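Local coordinates for protein type II restriction enzyme NlaIV (Neisseria lactamica, PDB 6QM2) that recognises the double-stranded DNA sequence 5'-GGNNCC-3' and cleaves it after the third nucleotide, leaving blunt ends with terminal 5'-phosphates, at residues A[27-32]-A[43-48]; A[72-77]-A[123-128]; A[77-82]-A[87-92]. All coordinates share one frame; numbering follows the deposited sequence.

Contact 1: residues A[27-32]-A[43-48]; sequences GQIRFF and KDVVGN
Ile29 reaches Val45 and Val46 with one atom, CD1, the far end of its longer branch. The separations are equal: Ile29 CD1 lies 4.0 Å from Val45 CG1 and 4.0 Å from Val46 CG2. Seen from this methyl, the two valine methyls subtend about 94°, so they are approached from distinct directions and the isoleucine tip enters the angle between two consecutive helical residues. The torsions account for the reach. Ile29 CG1 stands beside its own backbone N and opposite the carbonyl carbon (chi1 -52°), and a nearly extended second torsion carries CD1 outward. Each valine side chain runs at a slant to the isoleucine, and the valines present different branches: CG1 of Val45, opposite its backbone N, and CG2 of Val46, which lies beside its own. Only side-chain tips bridge the gap, since the nearest alpha carbons, Ile29 CA and Val46 CA, are 8.0 Å apart.

The pairing places the first strand of a beta hairpin, 27-33 with 36-40, against the first turns of helix 44-60, which follows that hairpin in sequence. Ile29 is tied to Val40 by backbone hydrogen bonding, and its side chain also rests on Val40. The same strand forms an antiparallel ladder with a strand of the second subunit, so the sheet runs on across the dimer interface; there Ile29 packs on Phe31 of the second subunit, while Phe31 meets Trp53 of that subunit with ring planes at about 70°. Within 43-48, a weak backbone hydrogen bond runs from Val46 N to Lys43 O at 3.4 Å. All three residues in the apolar contact are buried, although the two segments together bury just 97 Å² against each other.

Contact 2: residues A[72-77]-A[123-128]; sequences QMPPDF and VDYLIF. With NA (sodium ion), chain B.
Val123 meets two successive prolines with its two methyls: Val123 CG2 is 4.5 Å from Pro74 CB, and Val123 CG1 is 4.4 Å from Pro75 CB. Both are loose apolar approaches. Pro74 has a second neighbour at its ring, where CG comes within 4.2 Å of Tyr125 OH, a van der Waals approach of the hydroxyl oxygen. The segments bury 126 Å² between them, and no polar bond joins them. Val123 stands just ahead of strand 124-132, and the phenol of Tyr125 reaches the loop from within that strand.

The next shell explains how the prolines are presented. The peptide between Pro74 and Pro75 is cis, which turns the chain sharply, and a sodium ion is bound at the bend through backbone carbonyls: Met73 O at 2.1 Å and Pro75 O at 2.5 Å from the ion. Ser68 OG, Asn70 O and a water 2.5 Å from the sodium complete the five ligands. That water donates to Asp76 OD1 over 2.9 Å, while Asp76 OD2 accepts a hydrogen bond from Val91 N, so the two carboxylate oxygens have separate partners. Asp76 and Phe77 both face Leu89 in a classic beta bulge where the loop enters strand 77-78.

Pro75 and Asp76, taken with Glu90 and Lys92, fit the PD-(D/E)XK signature of this nuclease clan, consistent with a loop in the active-site region. Every direct sodium ligand here is a neutral oxygen, and Asp76 reaches the ion through water alone; such a shell would suit a monovalent cation and is consistent with the ion helping to set the backbone path, while Val123 supplies nondirectional apolar contact and the Tyr125 hydroxyl touches Pro74 without being hydrogen-bonded to it.

Contact 3: residues A[77-82]-A[87-92]; sequences FFLNKK and ELLEVK. With K (potassium ion), chain C.
Phe77 and Phe78 pair with Leu89 and Leu88 in an antiparallel beta hairpin, strand 77-78 with strand 88-95, within the mixed central sheet of the PD-(D/E)XK nuclease fold. Phe77 and Leu89 form the hydrogen-bonded pair. Phe77 N donates to Leu89 O over 2.9 Å, with an N-H...O angle of 176°, and Leu89 N returns a bond to Phe77 O, also 2.9 Å. Phe78 and Leu88 are the following, non-hydrogen-bonded pair. A third bond extends the ladder past the regular strand: Leu79 N donates to Glu87 O over 2.9 Å, more bent at 150°.

The side chains sort onto two faces. Phe77, Leu89 and Val91 share the one turned to helix 44-60, where each touches Leu54. Phe77 CG is held beside its backbone N (chi1 -59°), which sends the ring alongside Leu89 in the same direction; Val91 CG2 then sits at the ring edge, near its plane, 3.7 Å from Phe77 CE2. On the other face Phe78 and Leu88 run side by side, with Phe78 CD1 and Leu88 CD2 3.4 Å apart. Leu79 leans across toward Leu89, its CD1 4.2 Å from Leu89 CB, and rests on Ala9 and Ile12 of helix 9-18. At the loop end of the hairpin, Asn80 and Glu87 meet through their aliphatic parts, while the Glu87 carboxylate turns to Thr8 and Asn80 OD1 accepts from Asp83 N. Further along the longer strand, Glu90 OE2 binds a potassium ion at 3.3 Å, with a water and Ile104 O as the other ligands.

In the fold
Contacts 2 and 3 belong to one core: their centres are about 7 Å apart, they share Phe77, and strands 88-95 and 124-132 are parallel neighbours in the central sheet, joined for example by a probable hydrogen bond between Phe128 N and Lys92 O, 2.8 Å. Contact 3 is nested in the loop closed by contact 2. Contact 1 is also buried but peripheral, its centre about 22 Å from the centre of the chain and beside the second subunit, which touches neither of the others. Helix 44-60 links them, entering contact 1 and lying further on against Phe77. Backbone bonding dominates 77-82/87-92, proline–valine packing beside a sodium-bound loop marks 72-77/123-128, and methyl contacts alone join 27-32/43-48.

Contact 1: residues A[27-32]-A[43-48]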
loop_
_atom_site.group_PDB
_atom_site.type_symbol
_atom_site.label_atom_id
_atom_site.label_comp_id
_atom_site.label_asym_id
_atom_site.label_seq_id
_atom_site.Cartn_x
_atom_site.Cartn_y
_atom_site.Cartn_z
ATOM N N GLY A 27 -5.729 5.316 -19.118
ATOM C CA GLY A 27 -6.079 4.202 -18.232
ATOM C C GLY A 27 -6.386 4.671 -16.825
ATOM O O GLY A 27 -6.156 5.832 -16.497
ATOM N N GLN A 28 -6.899 3.768 -15.991
ATOM C CA GLN A 28 -7.304 4.114 -14.624
ATOM C C GLN A 28 -7.651 2.888 -13.775
ATOM O O GLN A 28 -8.174 1.898 -14.288
ATOM C CB GLN A 28 -8.507 5.064 -14.655
ATOM C CG GLN A 28 -9.615 4.647 -15.615
ATOM C CD GLN A 28 -10.828 5.550 -15.530
ATOM O OE1 GLN A 28 -11.949 5.078 -15.342
ATOM N NE2 GLN A 28 -10.609 6.859 -15.661
ATOM N N ILE A 29 -7.370 2.973 -12.474
ATOM C CA ILE A 29 -7.763 1.929 -11.519
ATOM C C ILE A 29 -9.212 2.216 -11.147
ATOM O O ILE A 29 -9.600 3.379 -11.012
ATOM C CB ILE A 29 -6.895 1.918 -10.236
ATOM C CG1 ILE A 29 -5.396 1.868 -10.569
ATOM C CG2 ILE A 29 -7.259 0.721 -9.355
ATOM C CD1 ILE A 29 -4.496 2.204 -9.398
ATOM N N ARG A 30 -10.005 1.160 -10.976
ATOM C CA ARG A 30 -11.435 1.312 -10.726
ATOM C C ARG A 30 -11.980 0.164 -9.872
ATOM O O ARG A 30 -11.697 -1.002 -10.147
ATOM C CB ARG A 30 -12.186 1.419 -12.066
ATOM C CG ARG A 30 -13.366 2.378 -12.028
ATOM C CD ARG A 30 -13.795 2.878 -13.397
ATOM N NE ARG A 30 -14.842 3.899 -13.270
ATOM C CZ ARG A 30 -14.655 5.180 -12.920
ATOM N NH1 ARG A 30 -15.706 5.996 -12.837
ATOM N NH2 ARG A 30 -13.442 5.665 -12.652
ATOM N N PHE A 31 -12.751 0.506 -8.837
ATOM C CA PHE A 31 -13.335 -0.481 -7.924
ATOM C C PHE A 31 -14.837 -0.585 -8.154
ATOM O O PHE A 31 -15.553 0.402 -8.024
ATOM C CB PHE A 31 -13.061 -0.103 -6.464
ATOM C CG PHE A 31 -13.734 -1.012 -5.466
ATOM C CD1 PHE A 31 -13.473 -2.377 -5.466
ATOM C CD2 PHE A 31 -14.632 -0.505 -4.530
ATOM C CE1 PHE A 31 -14.090 -3.220 -4.551
ATOM C CE2 PHE A 31 -15.250 -1.343 -3.611
ATOM C CZ PHE A 31 -14.980 -2.703 -3.621
ATOM N N PHE A 32 -15.294 -1.792 -8.484
ATOM C CA PHE A 32 -16.704 -2.090 -8.702
ATOM C C PHE A 32 -17.206 -2.856 -7.487
ATOM O O PHE A 32 -16.498 -3.708 -6.959
ATOM C CB PHE A 32 -16.884 -2.955 -9.960
ATOM C CG PHE A 32 -16.382 -2.308 -11.231
ATOM C CD1 PHE A 32 -15.022 -2.321 -11.553
ATOM C CD2 PHE A 32 -17.268 -1.701 -12.121
ATOM C CE1 PHE A 32 -14.560 -1.727 -12.723
ATOM C CE2 PHE A 32 -16.809 -1.105 -13.293
ATOM C CZ PHE A 32 -15.454 -1.117 -13.595
ATOM N N LYS A 43 -1.726 6.311 -5.384
ATOM C CA LYS A 43 -0.677 6.549 -6.388
ATOM C C LYS A 43 0.423 5.478 -6.380
ATOM O O LYS A 43 0.963 5.128 -7.435
ATOM C CB LYS A 43 -0.068 7.946 -6.182
ATOM C CG LYS A 43 0.518 8.579 -7.438
ATOM C CD LYS A 43 0.615 10.094 -7.298
ATOM C CE LYS A 43 0.952 10.761 -8.621
ATOM N NZ LYS A 43 0.888 12.245 -8.532
ATOM N N ASP A 44 0.757 4.984 -5.188
ATOM C CA ASP A 44 1.742 3.898 -5.015
ATOM C C ASP A 44 1.338 2.544 -5.638
ATOM O O ASP A 44 2.210 1.749 -5.994
ATOM C CB ASP A 44 2.093 3.711 -3.525
ATOM C CG ASP A 44 0.877 3.375 -2.656
ATOM O OD1 ASP A 44 -0.267 3.703 -3.043
ATOM O OD2 ASP A 44 1.073 2.793 -1.570
ATOM N N VAL A 45 0.033 2.291 -5.765
ATOM C CA VAL A 45 -0.489 1.043 -6.358
ATOM C C VAL A 45 -0.199 0.920 -7.866
ATOM O O VAL A 45 -0.099 -0.197 -8.380
ATOM C CB VAL A 45 -2.013 0.878 -6.070
ATOM C CG1 VAL A 45 -2.643 -0.279 -6.850
ATOM C CG2 VAL A 45 -2.245 0.677 -4.579
ATOM N N VAL A 46 -0.043 2.048 -8.565
ATOM C CA VAL A 46 0.146 2.039 -10.026
ATOM C C VAL A 46 1.413 1.273 -10.421
ATOM O O VAL A 46 1.353 0.393 -11.273
ATOM C CB VAL A 46 0.178 3.468 -10.632
ATOM C CG1 VAL A 46 0.474 3.426 -12.134
ATOM C CG2 VAL A 46 -1.141 4.190 -10.377
ATOM N N GLY A 47 2.538 1.595 -9.785
ATOM C CA GLY A 47 3.826 0.945 -10.070
ATOM C C GLY A 47 3.843 -0.572 -9.924
ATOM O O GLY A 47 4.457 -1.268 -10.737
ATOM N N ASN A 48 3.164 -1.081 -8.895
ATOM C CA ASN A 48 3.069 -2.531 -8.648
ATOM C C ASN A 48 2.166 -3.258 -9.646
ATOM O O ASN A 48 2.333 -4.462 -9.867
ATOM C CB ASN A 48 2.551 -2.810 -7.229
ATOM C CG ASN A 48 3.478 -2.288 -6.143
ATOM O OD1 ASN A 48 4.703 -2.275 -6.295
ATOM N ND2 ASN A 48 2.891 -1.860 -5.031
#

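Contact 2: residues A[72-77]-A[123-128]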
loop_
_atom_site.group_PDB
_atom_site.type_symbol
_atom_site.label_atom_id
_atom_site.label_comp_id
_atom_site.label_asym_id
_atom_site.label_seq_id
_atom_site.Cartn_x
_atom_site.Cartn_y
_atom_site.Cartn_z
ATOM N N GLN A 72 12.648 -11.012 -5.627
ATOM C CA GLN A 72 13.869 -10.286 -5.237
ATOM C C GLN A 72 14.935 -10.156 -6.333
ATOM O O GLN A 72 15.757 -9.236 -6.283
ATOM C CB GLN A 72 14.508 -10.938 -4.007
ATOM C CG GLN A 72 13.596 -10.993 -2.790
ATOM C CD GLN A 72 14.362 -10.907 -1.484
ATOM O OE1 GLN A 72 14.914 -9.860 -1.151
ATOM N NE2 GLN A 72 14.392 -12.003 -0.735
ATOM N N MET A 73 14.917 -11.060 -7.312
ATOM C CA MET A 73 15.942 -11.126 -8.361
ATOM C C MET A 73 15.299 -10.972 -9.737
ATOM O O MET A 73 14.133 -11.330 -9.898
ATOM C CB MET A 73 16.643 -12.490 -8.271
ATOM C CG MET A 73 18.153 -12.437 -8.365
ATOM S SD MET A 73 18.827 -11.412 -7.047
ATOM C CE MET A 73 20.297 -10.825 -7.855
ATOM N N PRO A 74 16.036 -10.443 -10.739
ATOM C CA PRO A 74 15.486 -10.506 -12.101
ATOM C C PRO A 74 15.502 -11.941 -12.661
ATOM O O PRO A 74 16.230 -12.793 -12.136
ATOM C CB PRO A 74 16.420 -9.587 -12.902
ATOM C CG PRO A 74 17.701 -9.590 -12.143
ATOM C CD PRO A 74 17.298 -9.676 -10.699
ATOM N N PRO A 75 14.692 -12.226 -13.701
ATOM C CA PRO A 75 13.746 -11.371 -14.416
ATOM C C PRO A 75 12.324 -11.503 -13.860
ATOM O O PRO A 75 12.123 -12.170 -12.844
ATOM C CB PRO A 75 13.809 -11.934 -15.833
ATOM C CG PRO A 75 14.017 -13.400 -15.620
ATOM C CD PRO A 75 14.696 -13.581 -14.281
ATOM N N ASP A 76 11.366 -10.848 -14.506
ATOM C CA ASP A 76 9.945 -11.014 -14.193
ATOM C C ASP A 76 9.305 -12.016 -15.147
ATOM O O ASP A 76 8.516 -12.864 -14.720
ATOM C CB ASP A 76 9.205 -9.671 -14.267
ATOM C CG ASP A 76 9.645 -8.692 -13.182
ATOM O OD1 ASP A 76 9.817 -9.114 -12.017
ATOM O OD2 ASP A 76 9.805 -7.490 -13.497
ATOM N N PHE A 77 9.640 -11.912 -16.433
ATOM C CA PHE A 77 9.133 -12.823 -17.457
ATOM C C PHE A 77 10.258 -13.520 -18.214
ATOM O O PHE A 77 11.292 -12.914 -18.508
ATOM C CB PHE A 77 8.272 -12.065 -18.459
ATOM C CG PHE A 77 7.091 -11.373 -17.845
ATOM C CD1 PHE A 77 6.032 -12.114 -17.328
ATOM C CD2 PHE A 77 7.025 -9.985 -17.793
ATOM C CE1 PHE A 77 4.934 -11.484 -16.765
ATOM C CE2 PHE A 77 5.928 -9.350 -17.233
ATOM C CZ PHE A 77 4.882 -10.100 -16.719
ATOM N N VAL A 123 19.624 -9.178 -19.259
ATOM C CA VAL A 123 18.179 -8.987 -19.052
ATOM C C VAL A 123 17.767 -7.626 -19.609
ATOM O O VAL A 123 18.486 -6.636 -19.437
ATOM C CB VAL A 123 17.780 -9.068 -17.559
ATOM C CG1 VAL A 123 16.325 -8.649 -17.347
ATOM C CG2 VAL A 123 18.002 -10.474 -17.011
ATOM N N ASP A 124 16.618 -7.593 -20.282
ATOM C CA ASP A 124 16.056 -6.346 -20.802
ATOM C C ASP A 124 15.081 -5.758 -19.784
ATOM O O ASP A 124 14.236 -6.475 -19.235
ATOM C CB ASP A 124 15.358 -6.576 -22.148
ATOM C CG ASP A 124 16.339 -6.837 -23.282
ATOM O OD1 ASP A 124 17.264 -6.022 -23.478
ATOM O OD2 ASP A 124 16.183 -7.853 -23.987
ATOM N N TYR A 125 15.218 -4.454 -19.534
ATOM C CA TYR A 125 14.365 -3.730 -18.595
ATOM C C TYR A 125 13.362 -2.886 -19.371
ATOM O O TYR A 125 13.742 -1.886 -19.982
ATOM C CB TYR A 125 15.204 -2.840 -17.673
ATOM C CG TYR A 125 16.001 -3.616 -16.654
ATOM C CD1 TYR A 125 17.162 -4.296 -17.019
ATOM C CD2 TYR A 125 15.597 -3.679 -15.324
ATOM C CE1 TYR A 125 17.896 -5.014 -16.087
ATOM C CE2 TYR A 125 16.329 -4.391 -14.384
ATOM C CZ TYR A 125 17.474 -5.058 -14.769
ATOM O OH TYR A 125 18.191 -5.765 -13.833
ATOM N N LEU A 126 12.098 -3.312 -19.367
ATOM C CA LEU A 126 11.005 -2.529 -19.941
ATOM C C LEU A 126 10.517 -1.583 -18.854
ATOM O O LEU A 126 9.883 -2.021 -17.891
ATOM C CB LEU A 126 9.871 -3.440 -20.425
ATOM C CG LEU A 126 8.672 -2.771 -21.113
ATOM C CD1 LEU A 126 9.083 -2.128 -22.429
ATOM C CD2 LEU A 126 7.558 -3.785 -21.335
ATOM N N ILE A 127 10.814 -0.294 -19.010
ATOM C CA ILE A 127 10.571 0.701 -17.960
ATOM C C ILE A 127 9.437 1.658 -18.340
ATOM O O ILE A 127 9.553 2.395 -19.315
ATOM C CB ILE A 127 11.847 1.514 -17.648
ATOM C CG1 ILE A 127 13.045 0.579 -17.418
ATOM C CG2 ILE A 127 11.627 2.390 -16.419
ATOM C CD1 ILE A 127 14.376 1.289 -17.286
ATOM N N PHE A 128 8.363 1.656 -17.549
ATOM C CA PHE A 128 7.228 2.571 -17.735
ATOM C C PHE A 128 7.380 3.821 -16.863
ATOM O O PHE A 128 7.324 3.729 -15.634
ATOM C CB PHE A 128 5.910 1.885 -17.354
ATOM C CG PHE A 128 5.532 0.739 -18.247
ATOM C CD1 PHE A 128 6.107 -0.515 -18.074
ATOM C CD2 PHE A 128 4.569 0.903 -19.236
ATOM C CE1 PHE A 128 5.747 -1.577 -18.889
ATOM C CE2 PHE A 128 4.205 -0.155 -20.053
ATOM C CZ PHE A 128 4.793 -1.397 -19.878
HETATM NA NA NA B . 12.506 -12.573 -10.420
HETATM O O HOH W 1 10.224 -11.503 -10.445
#

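Contact 3: residues A[77-82]-A[87-92]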
loop_
_atom_site.group_PDB
_atom_site.type_symbol
_atom_site.label_atom_id
_atom_site.label_comp_id
_atom_site.label_asym_id
_atom_site.label_seq_id
_atom_site.Cartn_x
_atom_site.Cartn_y
_atom_site.Cartn_z
ATOM N N PHE A 77 9.640 -11.912 -16.433
ATOM C CA PHE A 77 9.133 -12.823 -17.457
ATOM C C PHE A 77 10.258 -13.520 -18.214
ATOM O O PHE A 77 11.292 -12.914 -18.508
ATOM C CB PHE A 77 8.272 -12.065 -18.459
ATOM C CG PHE A 77 7.091 -11.373 -17.845
ATOM C CD1 PHE A 77 6.032 -12.114 -17.328
ATOM C CD2 PHE A 77 7.025 -9.985 -17.793
ATOM C CE1 PHE A 77 4.934 -11.484 -16.765
ATOM C CE2 PHE A 77 5.928 -9.350 -17.233
ATOM C CZ PHE A 77 4.882 -10.100 -16.719
ATOM N N PHE A 78 10.035 -14.797 -18.519
ATOM C CA PHE A 78 10.879 -15.564 -19.432
ATOM C C PHE A 78 10.174 -15.640 -20.787
ATOM O O PHE A 78 9.204 -16.380 -20.930
ATOM C CB PHE A 78 11.086 -16.977 -18.897
ATOM C CG PHE A 78 11.790 -17.038 -17.575
ATOM C CD1 PHE A 78 13.176 -17.069 -17.515
ATOM C CD2 PHE A 78 11.073 -17.101 -16.389
ATOM C CE1 PHE A 78 13.840 -17.146 -16.297
ATOM C CE2 PHE A 78 11.728 -17.180 -15.166
ATOM C CZ PHE A 78 13.115 -17.201 -15.118
ATOM N N LEU A 79 10.656 -14.888 -21.777
ATOM C CA LEU A 79 10.009 -14.847 -23.103
ATOM C C LEU A 79 10.274 -16.081 -23.996
ATOM O O LEU A 79 9.646 -16.227 -25.050
ATOM C CB LEU A 79 10.406 -13.570 -23.852
ATOM C CG LEU A 79 10.064 -12.254 -23.149
ATOM C CD1 LEU A 79 10.629 -11.072 -23.927
ATOM C CD2 LEU A 79 8.557 -12.113 -22.967
ATOM N N ASN A 80 11.203 -16.944 -23.577
ATOM C CA ASN A 80 11.519 -18.191 -24.264
ATOM C C ASN A 80 11.343 -19.337 -23.260
ATOM O O ASN A 80 12.182 -19.528 -22.376
ATOM C CB ASN A 80 12.958 -18.114 -24.787
ATOM C CG ASN A 80 13.322 -19.256 -25.720
ATOM O OD1 ASN A 80 12.836 -20.383 -25.589
ATOM N ND2 ASN A 80 14.211 -18.969 -26.660
ATOM N N LYS A 81 10.246 -20.086 -23.395
ATOM C CA LYS A 81 9.916 -21.187 -22.465
ATOM C C LYS A 81 10.963 -22.307 -22.428
ATOM O O LYS A 81 11.168 -22.930 -21.382
ATOM C CB LYS A 81 8.540 -21.787 -22.793
ATOM C CG LYS A 81 7.365 -20.890 -22.423
ATOM C CD LYS A 81 6.018 -21.488 -22.820
ATOM C CE LYS A 81 5.562 -22.621 -21.906
ATOM N NZ LYS A 81 5.025 -22.153 -20.599
ATOM N N LYS A 82 11.611 -22.552 -23.568
ATOM C CA LYS A 82 12.633 -23.600 -23.693
ATOM C C LYS A 82 14.041 -23.153 -23.278
ATOM O O LYS A 82 14.858 -23.990 -22.888
ATOM C CB LYS A 82 12.659 -24.154 -25.123
ATOM C CG LYS A 82 11.438 -24.994 -25.470
ATOM C CD LYS A 82 11.587 -25.677 -26.818
ATOM C CE LYS A 82 10.529 -26.754 -27.008
ATOM N NZ LYS A 82 10.690 -27.464 -28.306
ATOM N N GLU A 87 16.414 -14.202 -23.537
ATOM C CA GLU A 87 15.128 -13.529 -23.756
ATOM C C GLU A 87 14.401 -13.257 -22.424
ATOM O O GLU A 87 13.225 -13.598 -22.254
ATOM C CB GLU A 87 14.249 -14.332 -24.739
ATOM C CG GLU A 87 14.965 -14.871 -25.982
ATOM C CD GLU A 87 15.700 -13.804 -26.782
ATOM O OE1 GLU A 87 15.169 -12.685 -26.920
ATOM O OE2 GLU A 87 16.811 -14.089 -27.286
ATOM N N LEU A 88 15.127 -12.637 -21.492
ATOM C CA LEU A 88 14.650 -12.374 -20.127
ATOM C C LEU A 88 14.179 -10.923 -19.986
ATOM O O LEU A 88 14.887 -10.001 -20.399
ATOM C CB LEU A 88 15.766 -12.654 -19.121
ATOM C CG LEU A 88 16.463 -14.013 -19.235
ATOM C CD1 LEU A 88 17.561 -14.153 -18.192
ATOM C CD2 LEU A 88 15.457 -15.140 -19.097
ATOM N N LEU A 89 13.000 -10.732 -19.388
ATOM C CA LEU A 89 12.360 -9.417 -19.294
ATOM C C LEU A 89 12.066 -9.026 -17.841
ATOM O O LEU A 89 11.428 -9.785 -17.109
ATOM C CB LEU A 89 11.059 -9.423 -20.096
ATOM C CG LEU A 89 10.280 -8.107 -20.207
ATOM C CD1 LEU A 89 11.122 -7.016 -20.854
ATOM C CD2 LEU A 89 8.987 -8.326 -20.979
ATOM N N GLU A 90 12.541 -7.844 -17.442
ATOM C CA GLU A 90 12.202 -7.223 -16.155
ATOM C C GLU A 90 11.331 -5.998 -16.450
ATOM O O GLU A 90 11.695 -5.167 -17.284
ATOM C CB GLU A 90 13.479 -6.803 -15.410
ATOM C CG GLU A 90 13.268 -6.180 -14.026
ATOM C CD GLU A 90 13.003 -7.178 -12.908
ATOM O OE1 GLU A 90 12.933 -8.394 -13.169
ATOM O OE2 GLU A 90 12.867 -6.734 -11.743
ATOM N N VAL A 91 10.187 -5.897 -15.770
ATOM C CA VAL A 91 9.314 -4.725 -15.876
ATOM C C VAL A 91 9.534 -3.816 -14.673
ATOM O O VAL A 91 9.523 -4.281 -13.530
ATOM C CB VAL A 91 7.825 -5.109 -15.938
ATOM C CG1 VAL A 91 6.949 -3.862 -16.075
ATOM C CG2 VAL A 91 7.578 -6.068 -17.091
ATOM N N LYS A 92 9.721 -2.525 -14.952
ATOM C CA LYS A 92 9.897 -1.492 -13.931
ATOM C C LYS A 92 8.966 -0.319 -14.202
ATOM O O LYS A 92 8.668 0.002 -15.356
ATOM C CB LYS A 92 11.349 -0.999 -13.911
ATOM C CG LYS A 92 12.364 -2.032 -13.449
ATOM C CD LYS A 92 12.044 -2.510 -12.047
ATOM C CE LYS A 92 13.210 -3.211 -11.385
ATOM N NZ LYS A 92 12.877 -3.419 -9.954
HETATM K K K C . 14.155 -6.902 -8.699
HETATM O O HOH W 2 14.942 -5.527 -6.006
#